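Local coordinates for phenylacetic acid degradation protein PaaI (Thermus thermophilus HB8, PDB 1WN3) that probably hydrolyses acyl-CoA thioesters, as a hot-dog-fold thioesterase of the PaaI family, and here holds hexanoyl-coenzyme A, at residues Gly59-Leu64 and Gly112-Leu117; Ser49-Ala54 and Ala94-Glu99. All blocks are in the same frame, centred on the assembly; numbering follows the deposited sequence.

Contact 1: residues Gly59-Leu64 and Gly112-Leu117. With HXC (hexanoyl-coenzyme A), chain J.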
# COMPACT_ATOMS: atom_id res chain seq x y z
N GLY A 59 13.91 -11.34 15.98
CA GLY A 59 13.80 -12.76 15.67
C GLY A 59 13.52 -12.92 14.19
O GLY A 59 13.32 -11.92 13.49
N PRO A 60 13.47 -14.15 13.67
CA PRO A 60 13.20 -14.37 12.25
C PRO A 60 11.89 -13.76 11.76
O PRO A 60 10.83 -13.96 12.36
CB PRO A 60 13.24 -15.89 12.13
CG PRO A 60 12.72 -16.34 13.46
CD PRO A 60 13.47 -15.43 14.41
N ALA A 61 11.97 -13.02 10.67
CA ALA A 61 10.80 -12.38 10.09
C ALA A 61 10.95 -12.22 8.58
O ALA A 61 12.05 -11.97 8.08
CB ALA A 61 10.58 -11.01 10.74
N VAL A 62 9.85 -12.38 7.86
CA VAL A 62 9.87 -12.25 6.40
C VAL A 62 8.87 -11.19 5.94
O VAL A 62 7.79 -11.04 6.50
CB VAL A 62 9.51 -13.58 5.71
CG1 VAL A 62 10.60 -14.62 5.99
CG2 VAL A 62 8.18 -14.08 6.20
N ALA A 63 9.26 -10.46 4.90
CA ALA A 63 8.43 -9.41 4.34
C ALA A 63 7.08 -9.94 3.89
O ALA A 63 6.99 -10.97 3.22
CB ALA A 63 9.15 -8.75 3.18
N LEU A 64 6.03 -9.22 4.26
CA LEU A 64 4.67 -9.59 3.89
C LEU A 64 4.10 -8.58 2.89
O LEU A 64 3.81 -8.89 1.73
CB LEU A 64 3.84 -9.58 5.18
CG LEU A 64 2.60 -10.47 5.14
CD1 LEU A 64 2.90 -11.92 4.78
CD2 LEU A 64 1.88 -10.53 6.49
N GLY A 112 6.38 -0.98 5.88
CA GLY A 112 6.40 -2.41 5.71
C GLY A 112 5.95 -3.22 6.91
O GLY A 112 6.14 -2.82 8.06
N THR A 113 5.35 -4.37 6.63
CA THR A 113 4.89 -5.27 7.66
C THR A 113 5.50 -6.65 7.45
O THR A 113 5.54 -7.16 6.33
CB THR A 113 3.36 -5.38 7.63
OG1 THR A 113 2.78 -4.11 7.96
CG2 THR A 113 2.88 -6.42 8.64
N VAL A 114 6.00 -7.24 8.53
CA VAL A 114 6.60 -8.56 8.45
C VAL A 114 5.75 -9.60 9.15
O VAL A 114 4.88 -9.28 9.96
CB VAL A 114 8.01 -8.62 9.11
CG1 VAL A 114 8.99 -7.77 8.33
CG2 VAL A 114 7.92 -8.17 10.57
N PHE A 115 6.03 -10.85 8.81
CA PHE A 115 5.36 -12.00 9.40
C PHE A 115 6.48 -12.60 10.26
O PHE A 115 7.56 -12.89 9.76
CB PHE A 115 4.92 -12.95 8.28
CG PHE A 115 4.32 -14.24 8.77
CD1 PHE A 115 5.13 -15.27 9.25
CD2 PHE A 115 2.95 -14.44 8.73
CE1 PHE A 115 4.58 -16.48 9.68
CE2 PHE A 115 2.38 -15.64 9.15
CZ PHE A 115 3.20 -16.67 9.63
N ARG A 116 6.23 -12.75 11.56
CA ARG A 116 7.25 -13.29 12.45
C ARG A 116 7.20 -14.80 12.56
O ARG A 116 6.32 -15.36 13.21
CB ARG A 116 7.10 -12.65 13.84
CG ARG A 116 7.20 -11.13 13.81
CD ARG A 116 7.11 -10.53 15.21
NE ARG A 116 8.20 -11.00 16.06
CZ ARG A 116 8.26 -10.82 17.37
NH1 ARG A 116 7.28 -10.19 18.01
NH2 ARG A 116 9.30 -11.28 18.05
N LEU A 117 8.15 -15.47 11.91
CA LEU A 117 8.21 -16.93 11.91
C LEU A 117 8.30 -17.51 13.32
O LEU A 117 9.04 -16.92 14.13
CB LEU A 117 9.42 -17.41 11.09
CG LEU A 117 9.42 -17.08 9.59
CD1 LEU A 117 10.77 -17.45 8.97
CD2 LEU A 117 8.29 -17.84 8.91
C2 HXC J . 10.67 -23.13 -0.32
C4 HXC J . 8.80 -22.33 0.96
C5 HXC J . 9.64 -22.22 2.11
C6 HXC J . 10.97 -22.58 1.95
C8 HXC J . 7.66 -21.60 2.65
N9 HXC J . 7.53 -21.93 1.36
N7 HXC J . 8.89 -21.75 3.17
N3 HXC J . 9.36 -22.78 -0.19
N1 HXC J . 11.48 -23.03 0.76
N6 HXC J . 11.79 -22.48 3.04
C1' HXC J . 6.23 -21.81 0.70
C2' HXC J . 5.18 -22.90 0.92
O2' HXC J . 5.60 -24.14 0.33
C3' HXC J . 4.01 -22.30 0.15
O3' HXC J . 4.18 -22.43 -1.29
C4' HXC J . 4.13 -20.83 0.62
O4' HXC J . 5.52 -20.57 0.75
C5' HXC J . 3.40 -20.51 1.96
O5' HXC J . 3.94 -21.17 3.15
P1 HXC J . 3.07 -21.89 4.24
O11 HXC J . 3.72 -23.26 4.51
O12 HXC J . 1.58 -21.99 3.82
O6 HXC J . 3.16 -21.10 5.58
P2 HXC J . 2.87 -19.60 5.91
O21 HXC J . 3.30 -19.38 7.38
O22 HXC J . 1.36 -19.35 5.72
O7 HXC J . 3.68 -18.60 5.00
CPB HXC J . 3.59 -17.15 5.22
CPA HXC J . 4.90 -16.50 4.75
CP7 HXC J . 4.97 -16.88 3.25
CP9 HXC J . 6.01 -17.12 5.64
CP8 HXC J . 4.83 -14.99 5.00
OP3 HXC J . 3.89 -16.26 2.54
CP6 HXC J . 6.28 -16.57 2.53
OP2 HXC J . 7.23 -17.35 2.57
NP2 HXC J . 6.28 -15.39 1.89
CP5 HXC J . 7.45 -14.94 1.14
CP4 HXC J . 8.37 -14.05 1.97
CP3 HXC J . 9.44 -13.49 1.07
OP1 HXC J . 10.00 -14.17 0.22
NP1 HXC J . 9.67 -12.18 1.30
CP2 HXC J . 10.61 -11.27 0.65
CP1 HXC J . 12.02 -11.84 0.48
S HXC J . 12.87 -12.39 2.04
P3 HXC J . 3.21 -23.44 -2.01
O31 HXC J . 1.73 -23.21 -1.58
O32 HXC J . 3.65 -24.88 -1.63
O33 HXC J . 3.36 -23.16 -3.53
CM1 HXC J . 12.53 -11.39 3.49
CM2 HXC J . 13.23 -11.67 4.79
CM3 HXC J . 14.21 -10.52 5.09
OM2 HXC J . 11.74 -10.46 3.41
CM4 HXC J . 15.42 -10.52 4.14
CM5 HXC J . 15.58 -9.21 3.32
CM6 HXC J . 14.66 -9.09 2.13
O HOH W 1 10.53 -10.70 14.40

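Contact 2: residues Ser49-Ala54 and Ala94-Glu99. With HXC (hexanoyl-coenzyme A), chain J.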
# COMPACT_ATOMS: atom_id res chain seq x y z
N SER A 49 16.03 -2.98 2.81
CA SER A 49 17.16 -3.55 3.55
C SER A 49 17.15 -3.12 5.01
O SER A 49 17.39 -3.93 5.90
CB SER A 49 18.49 -3.15 2.90
OG SER A 49 18.60 -3.75 1.62
N ALA A 50 16.87 -1.85 5.26
CA ALA A 50 16.81 -1.33 6.63
C ALA A 50 15.65 -2.02 7.35
O ALA A 50 15.77 -2.41 8.51
CB ALA A 50 16.60 0.18 6.61
N PHE A 51 14.53 -2.15 6.64
CA PHE A 51 13.30 -2.78 7.14
C PHE A 51 13.57 -4.23 7.55
O PHE A 51 13.18 -4.66 8.64
CB PHE A 51 12.25 -2.70 6.02
CG PHE A 51 11.11 -3.69 6.12
CD1 PHE A 51 10.25 -3.69 7.21
CD2 PHE A 51 10.85 -4.56 5.05
CE1 PHE A 51 9.13 -4.54 7.23
CE2 PHE A 51 9.73 -5.41 5.06
CZ PHE A 51 8.87 -5.39 6.15
N ALA A 52 14.26 -4.97 6.69
CA ALA A 52 14.59 -6.36 6.96
C ALA A 52 15.49 -6.49 8.19
O ALA A 52 15.27 -7.35 9.04
CB ALA A 52 15.29 -6.96 5.77
N LEU A 53 16.50 -5.64 8.27
CA LEU A 53 17.42 -5.67 9.39
C LEU A 53 16.73 -5.29 10.70
O LEU A 53 16.87 -5.99 11.71
CB LEU A 53 18.60 -4.73 9.12
CG LEU A 53 19.57 -5.22 8.04
CD1 LEU A 53 20.55 -4.12 7.67
CD2 LEU A 53 20.32 -6.44 8.55
N ALA A 54 15.97 -4.20 10.68
CA ALA A 54 15.28 -3.77 11.88
C ALA A 54 14.31 -4.82 12.41
O ALA A 54 14.26 -5.07 13.62
CB ALA A 54 14.54 -2.46 11.62
N ALA A 94 4.78 -7.33 12.58
CA ALA A 94 5.38 -6.08 13.01
C ALA A 94 5.42 -5.15 11.82
O ALA A 94 5.54 -5.58 10.67
CB ALA A 94 6.79 -6.32 13.55
N THR A 95 5.30 -3.86 12.08
CA THR A 95 5.30 -2.88 11.01
C THR A 95 6.35 -1.81 11.25
O THR A 95 6.56 -1.36 12.38
CB THR A 95 3.90 -2.25 10.90
OG1 THR A 95 2.95 -3.29 10.63
CG2 THR A 95 3.86 -1.23 9.77
N TYR A 96 7.03 -1.41 10.18
CA TYR A 96 8.08 -0.41 10.27
C TYR A 96 7.95 0.70 9.25
O TYR A 96 7.51 0.48 8.12
CB TYR A 96 9.45 -1.07 10.10
CG TYR A 96 9.72 -2.17 11.10
CD1 TYR A 96 9.08 -3.41 10.99
CD2 TYR A 96 10.56 -1.96 12.19
CE1 TYR A 96 9.26 -4.40 11.94
CE2 TYR A 96 10.76 -2.95 13.15
CZ TYR A 96 10.11 -4.16 13.02
OH TYR A 96 10.28 -5.12 13.99
N ARG A 97 8.35 1.90 9.66
CA ARG A 97 8.36 3.04 8.76
C ARG A 97 9.82 3.27 8.44
O ARG A 97 10.67 3.27 9.34
CB ARG A 97 7.79 4.30 9.44
CG ARG A 97 8.27 5.59 8.77
CD ARG A 97 7.59 6.86 9.29
NE ARG A 97 7.66 7.01 10.74
CZ ARG A 97 6.64 6.75 11.56
NH1 ARG A 97 5.48 6.33 11.06
NH2 ARG A 97 6.77 6.94 12.86
N VAL A 98 10.13 3.44 7.16
CA VAL A 98 11.50 3.70 6.75
C VAL A 98 11.55 4.96 5.91
O VAL A 98 10.90 5.04 4.86
CB VAL A 98 12.10 2.56 5.92
CG1 VAL A 98 13.55 2.91 5.57
CG2 VAL A 98 12.03 1.24 6.68
N GLU A 99 12.33 5.93 6.36
CA GLU A 99 12.47 7.17 5.63
C GLU A 99 13.76 7.12 4.83
O GLU A 99 14.81 6.74 5.36
CB GLU A 99 12.51 8.36 6.57
CG GLU A 99 11.29 8.48 7.47
CD GLU A 99 11.29 9.76 8.26
OE1 GLU A 99 12.34 10.10 8.84
OE2 GLU A 99 10.23 10.44 8.30
C2 HXC J . 10.67 -23.13 -0.32
C4 HXC J . 8.80 -22.33 0.96
C5 HXC J . 9.64 -22.22 2.11
C6 HXC J . 10.97 -22.58 1.95
C8 HXC J . 7.66 -21.60 2.65
N9 HXC J . 7.53 -21.93 1.36
N7 HXC J . 8.89 -21.75 3.17
N3 HXC J . 9.36 -22.78 -0.19
N1 HXC J . 11.48 -23.03 0.76
N6 HXC J . 11.79 -22.48 3.04
C1' HXC J . 6.23 -21.81 0.70
C2' HXC J . 5.18 -22.90 0.92
O2' HXC J . 5.60 -24.14 0.33
C3' HXC J . 4.01 -22.30 0.15
O3' HXC J . 4.18 -22.43 -1.29
C4' HXC J . 4.13 -20.83 0.62
O4' HXC J . 5.52 -20.57 0.75
C5' HXC J . 3.40 -20.51 1.96
O5' HXC J . 3.94 -21.17 3.15
P1 HXC J . 3.07 -21.89 4.24
O11 HXC J . 3.72 -23.26 4.51
O12 HXC J . 1.58 -21.99 3.82
O6 HXC J . 3.16 -21.10 5.58
P2 HXC J . 2.87 -19.60 5.91
O21 HXC J . 3.30 -19.38 7.38
O22 HXC J . 1.36 -19.35 5.72
O7 HXC J . 3.68 -18.60 5.00
CPB HXC J . 3.59 -17.15 5.22
CPA HXC J . 4.90 -16.50 4.75
CP7 HXC J . 4.97 -16.88 3.25
CP9 HXC J . 6.01 -17.12 5.64
CP8 HXC J . 4.83 -14.99 5.00
OP3 HXC J . 3.89 -16.26 2.54
CP6 HXC J . 6.28 -16.57 2.53
OP2 HXC J . 7.23 -17.35 2.57
NP2 HXC J . 6.28 -15.39 1.89
CP5 HXC J . 7.45 -14.94 1.14
CP4 HXC J . 8.37 -14.05 1.97
CP3 HXC J . 9.44 -13.49 1.07
OP1 HXC J . 10.00 -14.17 0.22
NP1 HXC J . 9.67 -12.18 1.30
CP2 HXC J . 10.61 -11.27 0.65
CP1 HXC J . 12.02 -11.84 0.48
S HXC J . 12.87 -12.39 2.04
P3 HXC J . 3.21 -23.44 -2.01
O31 HXC J . 1.73 -23.21 -1.58
O32 HXC J . 3.65 -24.88 -1.63
O33 HXC J . 3.36 -23.16 -3.53
CM1 HXC J . 12.53 -11.39 3.49
CM2 HXC J . 13.23 -11.67 4.79
CM3 HXC J . 14.21 -10.52 5.09
OM2 HXC J . 11.74 -10.46 3.41
CM4 HXC J . 15.42 -10.52 4.14
CM5 HXC J . 15.58 -9.21 3.32
CM6 HXC J . 14.66 -9.09 2.13

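Contact 1: residues Gly59-Leu64 and Gly112-Leu117
At the acyl-CoA site of this hot-dog fold, two antiparallel neighbours of the sheet, strands 61-70 and 105-116, pair Val62 with Phe115 and illustrate how one pair of strands serves fold and ligand at once. Val62 and Phe115 form a hydrogen-bonded pair: Val62 N reaches Phe115 O at 3.0 Å, and Phe115 N returns to Val62 O at 2.9 Å. Both bonds are nearly straight, with N-H...O angles of about 165°. Leu64 N continues the ladder to Thr113 O at 3.0 Å, whereas the bond from Leu117 N to Pro60 O is weak.

Val62 and Phe115 share one face of the sheet with the coenzyme. CG2 of Val62 sits between its backbone N and carbonyl carbon, and from there touches both Phe115 CB and the pantetheine methyl CP8, the latter at 3.7 Å. With both branches cut back to an alanine's single methyl, CP8 and CP9 would probably lose their apolar wall, and Leu117 CD1 the CG1 that now meets it. The Phe115 ring, its CG anti to the backbone N (chi1 175°), lies flat beneath the ligand, whose CPB is over the ring centre, 4.3 Å above the plane. On the other face, Ala61 CB packs against Val114 CB, and the Arg116 guanidinium bonds through NH1 to Ser90 O. Arg92 N, Arg91 N and Ser90 OG of the third subunit also hold the coenzyme. The thioester carbonyl oxygen OM2 accepts a hydrogen bond from Ala63 N at 2.9 Å.

Contact 2: residues Ser49-Ala54 and Ala94-Glu99
Helix segment 49-54 runs across strand segment 94-99 with their N-to-C directions 142° apart and their axes 8.8 Å from each other at closest approach. No hydrogen bond joins the two; the backbones come nearest at Phe51 and Tyr96, and what meets between them is mostly side chains. Tyr96 and Val98, two residues apart on the strand, both direct their side chains to the helix, where Ala50 and Ala54, one turn apart, present small methyl groups.

The side chains of Phe51 and Tyr96 cross at about a right angle. The Phe51 ring offers its edge, with CE1 3.9 Å from Tyr96 CD1, while CD1 of Phe51 also touches Tyr96 CB. A chi1 of 159° swings the phenylalanine ring away from its own backbone N and brings that edge to the tyrosine. This is the core of the hot-dog fold, where the curved antiparallel sheet wraps the long helix 40-55. Further along, Val98 spreads two branches over the helix: CG2 lies 4.0 Å from Phe51 CB, and CG1 is 4.2 Å from Ala50 CB. Phe110, on the adjacent strand, meets the Phe51 ring with planes at about 50°. Toward the helix C-terminus, Ala54 CB rests 4.1 Å from Tyr96 CD2, and the phenolic OH has a weak hydrogen bond with Glu86 OE2. Ala52, which points away from the strand, brings its CB to 3.3 Å from CM5 of the hexanoyl chain.

Contacts 1 and 2 lie 10 Å apart, centre to centre, and are joined through neighbouring strands 93-102 and 105-116. Probable backbone hydrogen bonds link them, Gly112 O with Tyr96 N and Val114 N with Ala94 O, each at 2.7 Å. The side chains also meet: Val114 CG1 is 3.2 Å from Phe51 CZ, so Val114 touches the helix as well as Ala61 of strand 61-70. Both contacts reach hexanoyl-coenzyme A, but over different lengths of it: contact 1 meets the pantetheine, the thioester, the start of the acyl chain at CM2 and, through Phe115 CZ, the diphosphate oxygen O21, while in contact 2 Ala52 meets the acyl chain further out, at CM5.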